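Local coordinates for protein ethanolamine kinase Pv091845 (Plasmodium vivax, PDB 2QG7) that probably phosphorylates ethanolamine, the first step in making phosphatidylethanolamine from ethanolamine, at residues Leu111-Ile116 and Ile125-Met130; Pro412-Ser417 and Pro452-Lys457. All coordinates share one frame; numbering follows the deposited sequence.

Contact 1 of 2, residues Leu111-Ile116 and Ile125-Met130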
ATOM      1  N   LEU D 111      -5.003 -41.287  11.899  1.00 91.74           N
ATOM      2  CA  LEU D 111      -4.064 -40.181  11.895  1.00 90.06           C
ATOM      3  C   LEU D 111      -4.829 -38.879  12.055  1.00 89.41           C
ATOM      4  O   LEU D 111      -5.885 -38.692  11.455  1.00 89.09           O
ATOM      5  CB  LEU D 111      -3.237 -40.167  10.608  1.00 89.87           C
ATOM      6  CG  LEU D 111      -2.431 -41.412  10.198  1.00 88.43           C
ATOM      7  CD1 LEU D 111      -2.268 -41.441   8.684  1.00 87.80           C
ATOM      8  CD2 LEU D 111      -1.077 -41.459  10.890  1.00 87.85           C
ATOM      9  N   GLU D 112      -4.301 -38.004  12.900  1.00 88.63           N
ATOM     10  CA  GLU D 112      -4.840 -36.674  13.107  1.00 88.17           C
ATOM     11  C   GLU D 112      -4.231 -35.729  12.072  1.00 87.26           C
ATOM     12  O   GLU D 112      -3.009 -35.620  11.977  1.00 87.05           O
ATOM     13  CB  GLU D 112      -4.494 -36.196  14.527  1.00 88.88           C
ATOM     14  CG  GLU D 112      -5.498 -36.612  15.618  1.00 90.80           C
ATOM     15  CD  GLU D 112      -6.630 -35.593  15.804  1.00 93.23           C
ATOM     16  OE1 GLU D 112      -7.247 -35.136  14.779  1.00 93.99           O
ATOM     17  OE2 GLU D 112      -6.896 -35.244  16.986  1.00 93.31           O
ATOM     18  N   PHE D 113      -5.081 -35.061  11.296  1.00 86.10           N
ATOM     19  CA  PHE D 113      -4.621 -34.089  10.314  1.00 85.05           C
ATOM     20  C   PHE D 113      -4.994 -32.689  10.729  1.00 84.82           C
ATOM     21  O   PHE D 113      -6.145 -32.434  11.061  1.00 84.71           O
ATOM     22  CB  PHE D 113      -5.213 -34.375   8.937  1.00 84.62           C
ATOM     23  CG  PHE D 113      -4.741 -35.646   8.341  1.00 83.57           C
ATOM     24  CD1 PHE D 113      -5.584 -36.758   8.298  1.00 83.40           C
ATOM     25  CD2 PHE D 113      -3.445 -35.746   7.830  1.00 82.73           C
ATOM     26  CE1 PHE D 113      -5.149 -37.959   7.753  1.00 82.12           C
ATOM     27  CE2 PHE D 113      -2.993 -36.940   7.285  1.00 82.39           C
ATOM     28  CZ  PHE D 113      -3.851 -38.050   7.247  1.00 83.37           C
ATOM     29  N   GLN D 114      -4.014 -31.784  10.710  1.00 84.85           N
ATOM     30  CA  GLN D 114      -4.266 -30.369  10.982  1.00 84.94           C
ATOM     31  C   GLN D 114      -3.579 -29.431   9.967  1.00 85.15           C
ATOM     32  O   GLN D 114      -2.354 -29.443   9.806  1.00 84.82           O
ATOM     33  CB  GLN D 114      -3.924 -30.016  12.445  1.00 84.50           C
ATOM     34  CG  GLN D 114      -4.405 -28.624  12.923  1.00 84.52           C
ATOM     35  CD  GLN D 114      -5.823 -28.249  12.421  1.00 85.00           C
ATOM     36  OE1 GLN D 114      -5.996 -27.209  11.761  1.00 83.53           O
ATOM     37  NE2 GLN D 114      -6.836 -29.093  12.737  1.00 85.86           N
ATOM     38  N   ILE D 115      -4.394 -28.636   9.272  1.00 85.71           N
ATOM     39  CA  ILE D 115      -3.883 -27.605   8.369  1.00 86.40           C
ATOM     40  C   ILE D 115      -3.184 -26.489   9.152  1.00 86.86           C
ATOM     41  O   ILE D 115      -3.792 -25.804   9.980  1.00 86.79           O
ATOM     42  CB  ILE D 115      -4.974 -27.039   7.400  1.00 86.34           C
ATOM     43  CG1 ILE D 115      -4.308 -26.153   6.318  1.00 87.08           C
ATOM     44  CG2 ILE D 115      -6.109 -26.314   8.165  1.00 85.83           C
ATOM     45  CD1 ILE D 115      -5.313 -25.667   5.247  1.00 88.99           C
ATOM     46  N   ILE D 116      -1.893 -26.328   8.886  1.00 87.60           N
ATOM     47  CA  ILE D 116      -1.085 -25.339   9.596  1.00 88.11           C
ATOM     48  C   ILE D 116      -0.530 -24.277   8.638  1.00 88.26           C
ATOM     49  O   ILE D 116      -0.494 -24.479   7.414  1.00 88.19           O
ATOM     50  CB  ILE D 116       0.011 -26.021  10.504  1.00 88.08           C
ATOM     51  CG1 ILE D 116       0.327 -25.157  11.738  1.00 89.55           C
ATOM     52  CG2 ILE D 116       1.282 -26.424   9.704  1.00 88.01           C
ATOM     53  CD1 ILE D 116      -0.862 -25.043  12.764  1.00 92.19           C
ATOM     54  N   ILE D 125       0.292 -29.453   5.982  1.00 71.52           N
ATOM     55  CA  ILE D 125      -0.593 -30.288   6.772  1.00 72.42           C
ATOM     56  C   ILE D 125       0.212 -31.168   7.712  1.00 73.30           C
ATOM     57  O   ILE D 125       1.006 -32.019   7.271  1.00 72.98           O
ATOM     58  CB  ILE D 125      -1.585 -31.145   5.913  1.00 72.39           C
ATOM     59  CG1 ILE D 125      -2.275 -30.289   4.831  1.00 71.36           C
ATOM     60  CG2 ILE D 125      -2.614 -31.881   6.820  1.00 71.18           C
ATOM     61  CD1 ILE D 125      -1.514 -30.255   3.479  1.00 69.45           C
ATOM     62  N   LYS D 126      -0.017 -30.911   9.008  1.00 74.30           N
ATOM     63  CA  LYS D 126       0.556 -31.650  10.135  1.00 75.71           C
ATOM     64  C   LYS D 126      -0.192 -32.988  10.322  1.00 76.26           C
ATOM     65  O   LYS D 126      -1.420 -33.024  10.388  1.00 75.87           O
ATOM     66  CB  LYS D 126       0.444 -30.776  11.399  1.00 75.69           C
ATOM     67  CG  LYS D 126       0.601 -31.522  12.760  1.00 78.26           C
ATOM     68  CD  LYS D 126       0.548 -30.524  13.924  1.00 80.97           C
ATOM     69  CE  LYS D 126       1.183 -31.159  15.186  1.00 83.15           C
ATOM     70  NZ  LYS D 126       1.189 -30.282  16.404  1.00 83.40           N
ATOM     71  N   VAL D 127       0.566 -34.076  10.383  1.00 77.68           N
ATOM     72  CA  VAL D 127       0.024 -35.425  10.512  1.00 79.42           C
ATOM     73  C   VAL D 127       0.462 -35.981  11.865  1.00 81.46           C
ATOM     74  O   VAL D 127       1.655 -36.095  12.124  1.00 81.19           O
ATOM     75  CB  VAL D 127       0.549 -36.370   9.381  1.00 78.82           C
ATOM     76  CG1 VAL D 127      -0.108 -37.749   9.456  1.00 78.58           C
ATOM     77  CG2 VAL D 127       0.344 -35.752   8.016  1.00 78.42           C
ATOM     78  N   LYS D 128      -0.496 -36.320  12.726  1.00 84.51           N
ATOM     79  CA  LYS D 128      -0.173 -36.903  14.042  1.00 87.66           C
ATOM     80  C   LYS D 128      -0.499 -38.399  14.071  1.00 89.18           C
ATOM     81  O   LYS D 128      -1.435 -38.837  13.414  1.00 89.34           O
ATOM     82  CB  LYS D 128      -0.911 -36.176  15.178  1.00 87.94           C
ATOM     83  CG  LYS D 128      -0.830 -34.630  15.124  1.00 89.55           C
ATOM     84  CD  LYS D 128      -1.328 -34.033  16.470  1.00 92.52           C
ATOM     85  CE  LYS D 128      -1.891 -32.599  16.248  1.00 93.53           C
ATOM     86  NZ  LYS D 128      -1.943 -31.867  17.743  1.00 92.99           N
ATOM     87  N   ASP D 129       0.278 -39.181  14.817  1.00 91.73           N
ATOM     88  CA  ASP D 129      -0.066 -40.598  15.050  1.00 94.06           C
ATOM     89  C   ASP D 129      -0.221 -40.902  16.545  1.00 95.30           C
ATOM     90  O   ASP D 129       0.680 -40.601  17.342  1.00 95.59           O
ATOM     91  CB  ASP D 129       0.965 -41.541  14.405  1.00 93.88           C
ATOM     92  CG  ASP D 129       0.452 -42.973  14.260  1.00 94.45           C
ATOM     93  OD1 ASP D 129      -0.774 -43.209  14.426  1.00 95.54           O
ATOM     94  OD2 ASP D 129       1.277 -43.871  13.960  1.00 93.82           O
ATOM     95  N   MET D 130      -1.378 -41.476  16.907  0.50 96.13           N
ATOM     96  CA  MET D 130      -1.652 -41.880  18.286  0.50 96.99           C
ATOM     97  C   MET D 130      -0.720 -43.025  18.712  0.50 97.38           C
ATOM     98  O   MET D 130       0.032 -42.910  19.701  0.50 97.50           O
ATOM     99  CB  MET D 130      -3.137 -42.297  18.448  0.50 97.17           C
ATOM    100  CG  MET D 130      -3.525 -42.838  19.839  0.50 98.09           C
ATOM    101  SD  MET D 130      -3.424 -44.645  20.022  0.50 98.81           S
ATOM    102  CE  MET D 130      -3.569 -44.801  21.812  0.50 99.19           C
TER
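Phe113 and Val127 form the apolar centre, a non-hydrogen-bonded pair whose side chains lie alongside each other and point the same way. The outer ring atom Phe113 CE2 touches both methyls of Val127, CG2 at 3.6 Å and CG1 slightly farther. Phe113 CG stands anti to the carbonyl carbon (chi1 -66°), which lays the ring against Val127. On one flank Ile125 CG2 meets Phe113 CD2 obliquely at 4.1 Å; on the other, Leu111 CD2 comes to 4.1 Å from Val127 CG1 and crosses Asp129.

The two backbones run antiparallel, their axes at 158°. Glu112 and Lys128 exchange two hydrogen bonds. That from Lys128 N to Glu112 O is short (2.7 Å), nearly straight (169°) and in the carbonyl plane, whereas Glu112 N reaches Lys128 O from above the plane. Gln114 and Lys126 repeat the exchange, with Gln114 N to Lys126 O and Lys126 N to Gln114 O both 2.9 Å.

The polar face carries Glu112, Gln114, Lys126 and Lys128. Glu112 CB and Lys128 CB touch at 3.6 Å, but the chains then diverge and leave Glu112 OE2 6.0 Å from Lys128 NZ, an attraction at a distance at most.

The segments belong to a beta hairpin at one margin of the five-stranded antiparallel sheet. Helix 84-98 packs on Phe113 through Tyr88, Cys91 and Lys92, and Tyr88 OH hydrogen-bonds Ile115 N; strand 136-141 continues the sheet beyond 122-128, with Leu140 against Ile125 and Ile138 against Val127.

Contact 2 of 2, residues Pro412-Ser417 and Pro452-Lys457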
ATOM      1  N   PRO D 412      23.516  -1.558  -1.385  1.00 49.13           N
ATOM      2  CA  PRO D 412      22.735  -1.562  -2.627  1.00 47.71           C
ATOM      3  C   PRO D 412      21.835  -2.800  -2.865  1.00 48.13           C
ATOM      4  O   PRO D 412      21.098  -2.833  -3.858  1.00 48.72           O
ATOM      5  CB  PRO D 412      23.826  -1.555  -3.704  1.00 48.35           C
ATOM      6  CG  PRO D 412      25.019  -2.234  -3.053  1.00 47.62           C
ATOM      7  CD  PRO D 412      24.954  -1.874  -1.602  1.00 47.90           C
ATOM      8  N   PHE D 413      21.938  -3.838  -2.029  1.00 47.36           N
ATOM      9  CA  PHE D 413      21.150  -5.060  -2.208  1.00 46.31           C
ATOM     10  C   PHE D 413      19.727  -4.883  -1.658  1.00 45.51           C
ATOM     11  O   PHE D 413      18.846  -5.697  -1.946  1.00 45.70           O
ATOM     12  CB  PHE D 413      21.830  -6.279  -1.552  1.00 45.78           C
ATOM     13  CG  PHE D 413      23.028  -6.766  -2.298  1.00 44.36           C
ATOM     14  CD1 PHE D 413      24.285  -6.185  -2.085  1.00 40.86           C
ATOM     15  CD2 PHE D 413      22.909  -7.804  -3.226  1.00 43.35           C
ATOM     16  CE1 PHE D 413      25.364  -6.631  -2.761  1.00 38.74           C
ATOM     17  CE2 PHE D 413      24.024  -8.271  -3.935  1.00 39.20           C
ATOM     18  CZ  PHE D 413      25.234  -7.674  -3.714  1.00 39.88           C
ATOM     19  N   TYR D 414      19.524  -3.824  -0.882  1.00 44.22           N
ATOM     20  CA  TYR D 414      18.209  -3.425  -0.444  1.00 44.25           C
ATOM     21  C   TYR D 414      17.249  -3.217  -1.641  1.00 45.31           C
ATOM     22  O   TYR D 414      16.147  -3.817  -1.706  1.00 44.72           O
ATOM     23  CB  TYR D 414      18.333  -2.147   0.331  1.00 43.71           C
ATOM     24  CG  TYR D 414      18.577  -2.305   1.802  1.00 43.47           C
ATOM     25  CD1 TYR D 414      17.506  -2.546   2.674  1.00 40.64           C
ATOM     26  CD2 TYR D 414      19.875  -2.163   2.345  1.00 43.32           C
ATOM     27  CE1 TYR D 414      17.698  -2.658   4.026  1.00 40.85           C
ATOM     28  CE2 TYR D 414      20.085  -2.271   3.731  1.00 40.77           C
ATOM     29  CZ  TYR D 414      18.987  -2.512   4.552  1.00 41.60           C
ATOM     30  OH  TYR D 414      19.146  -2.629   5.894  1.00 40.22           O
ATOM     31  N   ILE D 415      17.700  -2.383  -2.582  1.00 45.74           N
ATOM     32  CA  ILE D 415      16.997  -2.141  -3.843  1.00 47.42           C
ATOM     33  C   ILE D 415      16.890  -3.367  -4.727  1.00 46.28           C
ATOM     34  O   ILE D 415      15.903  -3.553  -5.436  1.00 47.40           O
ATOM     35  CB  ILE D 415      17.655  -1.011  -4.679  1.00 48.17           C
ATOM     36  CG1 ILE D 415      17.594   0.331  -3.911  1.00 49.00           C
ATOM     37  CG2 ILE D 415      16.900  -0.840  -6.020  1.00 49.01           C
ATOM     38  CD1 ILE D 415      18.714   1.244  -4.400  1.00 55.49           C
ATOM     39  N   CYS D 416      17.927  -4.167  -4.710  1.00 45.44           N
ATOM     40  CA  CYS D 416      17.960  -5.433  -5.452  1.00 45.76           C
ATOM     41  C   CYS D 416      16.847  -6.433  -4.961  1.00 43.57           C
ATOM     42  O   CYS D 416      16.167  -7.105  -5.731  1.00 43.31           O
ATOM     43  CB  CYS D 416      19.364  -6.036  -5.269  1.00 44.28           C
ATOM     44  SG  CYS D 416      19.573  -7.522  -6.190  1.00 52.23           S
ATOM     45  N   SER D 417      16.709  -6.516  -3.652  1.00 42.28           N
ATOM     46  CA  SER D 417      15.666  -7.267  -3.003  1.00 41.13           C
ATOM     47  C   SER D 417      14.244  -6.719  -3.329  1.00 40.73           C
ATOM     48  O   SER D 417      13.323  -7.496  -3.541  1.00 41.51           O
ATOM     49  CB  SER D 417      15.927  -7.180  -1.497  1.00 40.18           C
ATOM     50  OG  SER D 417      14.849  -7.699  -0.776  1.00 40.56           O
ATOM     51  N   PRO D 452      13.787   7.350  -2.169  1.00 47.67           N
ATOM     52  CA  PRO D 452      14.998   7.976  -1.631  1.00 47.83           C
ATOM     53  C   PRO D 452      15.593   7.276  -0.415  1.00 48.50           C
ATOM     54  O   PRO D 452      16.820   7.119  -0.333  1.00 48.87           O
ATOM     55  CB  PRO D 452      14.502   9.372  -1.238  1.00 47.47           C
ATOM     56  CG  PRO D 452      13.474   9.678  -2.276  1.00 47.01           C
ATOM     57  CD  PRO D 452      12.710   8.370  -2.315  1.00 48.69           C
ATOM     58  N   ILE D 453      14.731   6.868   0.521  1.00 48.46           N
ATOM     59  CA  ILE D 453      15.166   6.154   1.709  1.00 47.23           C
ATOM     60  C   ILE D 453      15.955   4.887   1.390  1.00 47.11           C
ATOM     61  O   ILE D 453      16.706   4.411   2.227  1.00 48.21           O
ATOM     62  CB  ILE D 453      13.968   5.816   2.653  1.00 48.45           C
ATOM     63  CG1 ILE D 453      12.883   5.030   1.893  1.00 46.48           C
ATOM     64  CG2 ILE D 453      13.401   7.108   3.315  1.00 47.17           C
ATOM     65  CD1 ILE D 453      11.889   4.368   2.793  1.00 46.47           C
ATOM     66  N   PHE D 454      15.811   4.349   0.191  1.00 46.17           N
ATOM     67  CA  PHE D 454      16.535   3.164  -0.177  1.00 46.07           C
ATOM     68  C   PHE D 454      17.597   3.471  -1.204  1.00 46.79           C
ATOM     69  O   PHE D 454      18.615   2.785  -1.239  1.00 48.09           O
ATOM     70  CB  PHE D 454      15.606   2.048  -0.708  1.00 45.74           C
ATOM     71  CG  PHE D 454      14.797   1.389   0.360  1.00 45.13           C
ATOM     72  CD1 PHE D 454      13.426   1.590   0.435  1.00 43.19           C
ATOM     73  CD2 PHE D 454      15.411   0.562   1.307  1.00 46.04           C
ATOM     74  CE1 PHE D 454      12.677   0.980   1.432  1.00 43.12           C
ATOM     75  CE2 PHE D 454      14.677  -0.045   2.324  1.00 45.36           C
ATOM     76  CZ  PHE D 454      13.311   0.169   2.386  1.00 46.34           C
ATOM     77  N   ARG D 455      17.373   4.479  -2.044  1.00 46.78           N
ATOM     78  CA  ARG D 455      18.354   4.855  -3.059  1.00 46.53           C
ATOM     79  C   ARG D 455      19.564   5.601  -2.452  1.00 46.98           C
ATOM     80  O   ARG D 455      20.648   5.564  -3.014  1.00 47.07           O
ATOM     81  CB  ARG D 455      17.694   5.742  -4.120  1.00 46.29           C
ATOM     82  CG  ARG D 455      16.759   5.046  -5.065  1.00 45.94           C
ATOM     83  CD  ARG D 455      17.519   4.432  -6.203  1.00 43.01           C
ATOM     84  NE  ARG D 455      16.671   3.955  -7.283  1.00 44.53           N
ATOM     85  CZ  ARG D 455      16.357   4.657  -8.379  1.00 46.49           C
ATOM     86  NH1 ARG D 455      15.586   4.130  -9.306  1.00 45.43           N
ATOM     87  NH2 ARG D 455      16.795   5.898  -8.558  1.00 48.88           N
ATOM     88  N   SER D 456      19.364   6.297  -1.339  1.00 47.44           N
ATOM     89  CA  SER D 456      20.414   7.078  -0.719  1.00 49.54           C
ATOM     90  C   SER D 456      21.298   6.250   0.225  1.00 51.68           C
ATOM     91  O   SER D 456      22.188   6.786   0.920  1.00 52.45           O
ATOM     92  CB  SER D 456      19.816   8.250   0.043  1.00 49.06           C
ATOM     93  OG  SER D 456      19.048   7.795   1.132  1.00 50.43           O
ATOM     94  N   LYS D 457      21.013   4.948   0.269  1.00 52.86           N
ATOM     95  CA  LYS D 457      21.772   3.999   1.040  1.00 52.33           C
ATOM     96  C   LYS D 457      23.066   3.729   0.290  1.00 53.32           C
ATOM     97  O   LYS D 457      24.122   3.619   0.916  1.00 54.18           O
ATOM     98  CB  LYS D 457      20.971   2.702   1.172  1.00 51.69           C
ATOM     99  CG  LYS D 457      19.983   2.707   2.328  1.00 49.72           C
ATOM    100  CD  LYS D 457      19.305   1.373   2.339  1.00 45.18           C
ATOM    101  CE  LYS D 457      18.110   1.358   3.252  1.00 43.08           C
ATOM    102  NZ  LYS D 457      18.474   1.788   4.607  1.00 46.68           N
TER
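Lys457 CG stands anti to its carbonyl carbon (chi1 -85°), the chain runs straight through chi2 and chi3, and a bend at chi4 (-55°) sets the ammonium group over the Tyr414 ring. Lys457 CE lies 3.8 Å from the Tyr414 ring centroid, almost on the normal, as a CH-pi contact, and Lys457 CD reaches Tyr414 CD2 at 3.6 Å. Lys457 NZ completes a cation-pi interaction 4.4 Å from the same Tyr414 centroid. Methylene and charge thus share one face, the lysine crossing the tyrosine at about a right angle.

Phe454 comes to Tyr414 from another direction. Tyr414 CD1 sits at the edge of the phenylalanine ring, 3.8 Å from Phe454 CE2, with the two ring planes inclined at 35°. Ile415 slides past Phe454 in the opposite sense: its CG1, beside the backbone N, meets Phe454 CB, and its CD1 reaches Phe454 O at 3.5 Å. Arg455 bends at chi2 and passes Ile415 with its CD 3.9 Å from Ile415 CD1, which lies near the plane of the guanidinium, at its edge. Arg455 NE bonds Ser449 O, while NH2 bonds Phe257 O of the second subunit.

Tyr414 OH hydrogen-bonds Glu387 OE2, which holds the phenol end. Phe454 has two further ring partners, His418 and Trp378, both edge-to-face. Within the single turn 452-455, Pro452 O accepts from both Ser456 N and Ser456 OG, so two bonds of Ser456 close the turn. Here an aromatic and aliphatic core packs the C-terminal helical turn 452-455 against the start of helix 413-430, in the largely helical C-terminal part expected of a choline/ethanolamine kinase, at the subunit interface.

Overall arrangement
Contact 1 and contact 2 lie on opposite sides of the chain's centre, their centres 43 Å apart and their nearest atoms about 24 Å apart, and they share no helix or strand. They come in series: the local hairpin of 112-116 and 122-128 closes long before helix 413-430 meets the turn 452-455 near the C-terminus. Contact 1 belongs to the five-stranded antiparallel sheet and contact 2 to the helical C-terminal part, consistent with the N-terminal and C-terminal lobes of the protein-kinase-like fold. The second subunit reaches contact 2 but does not touch contact 1, so of these two places the helical one takes part in the dimer interface.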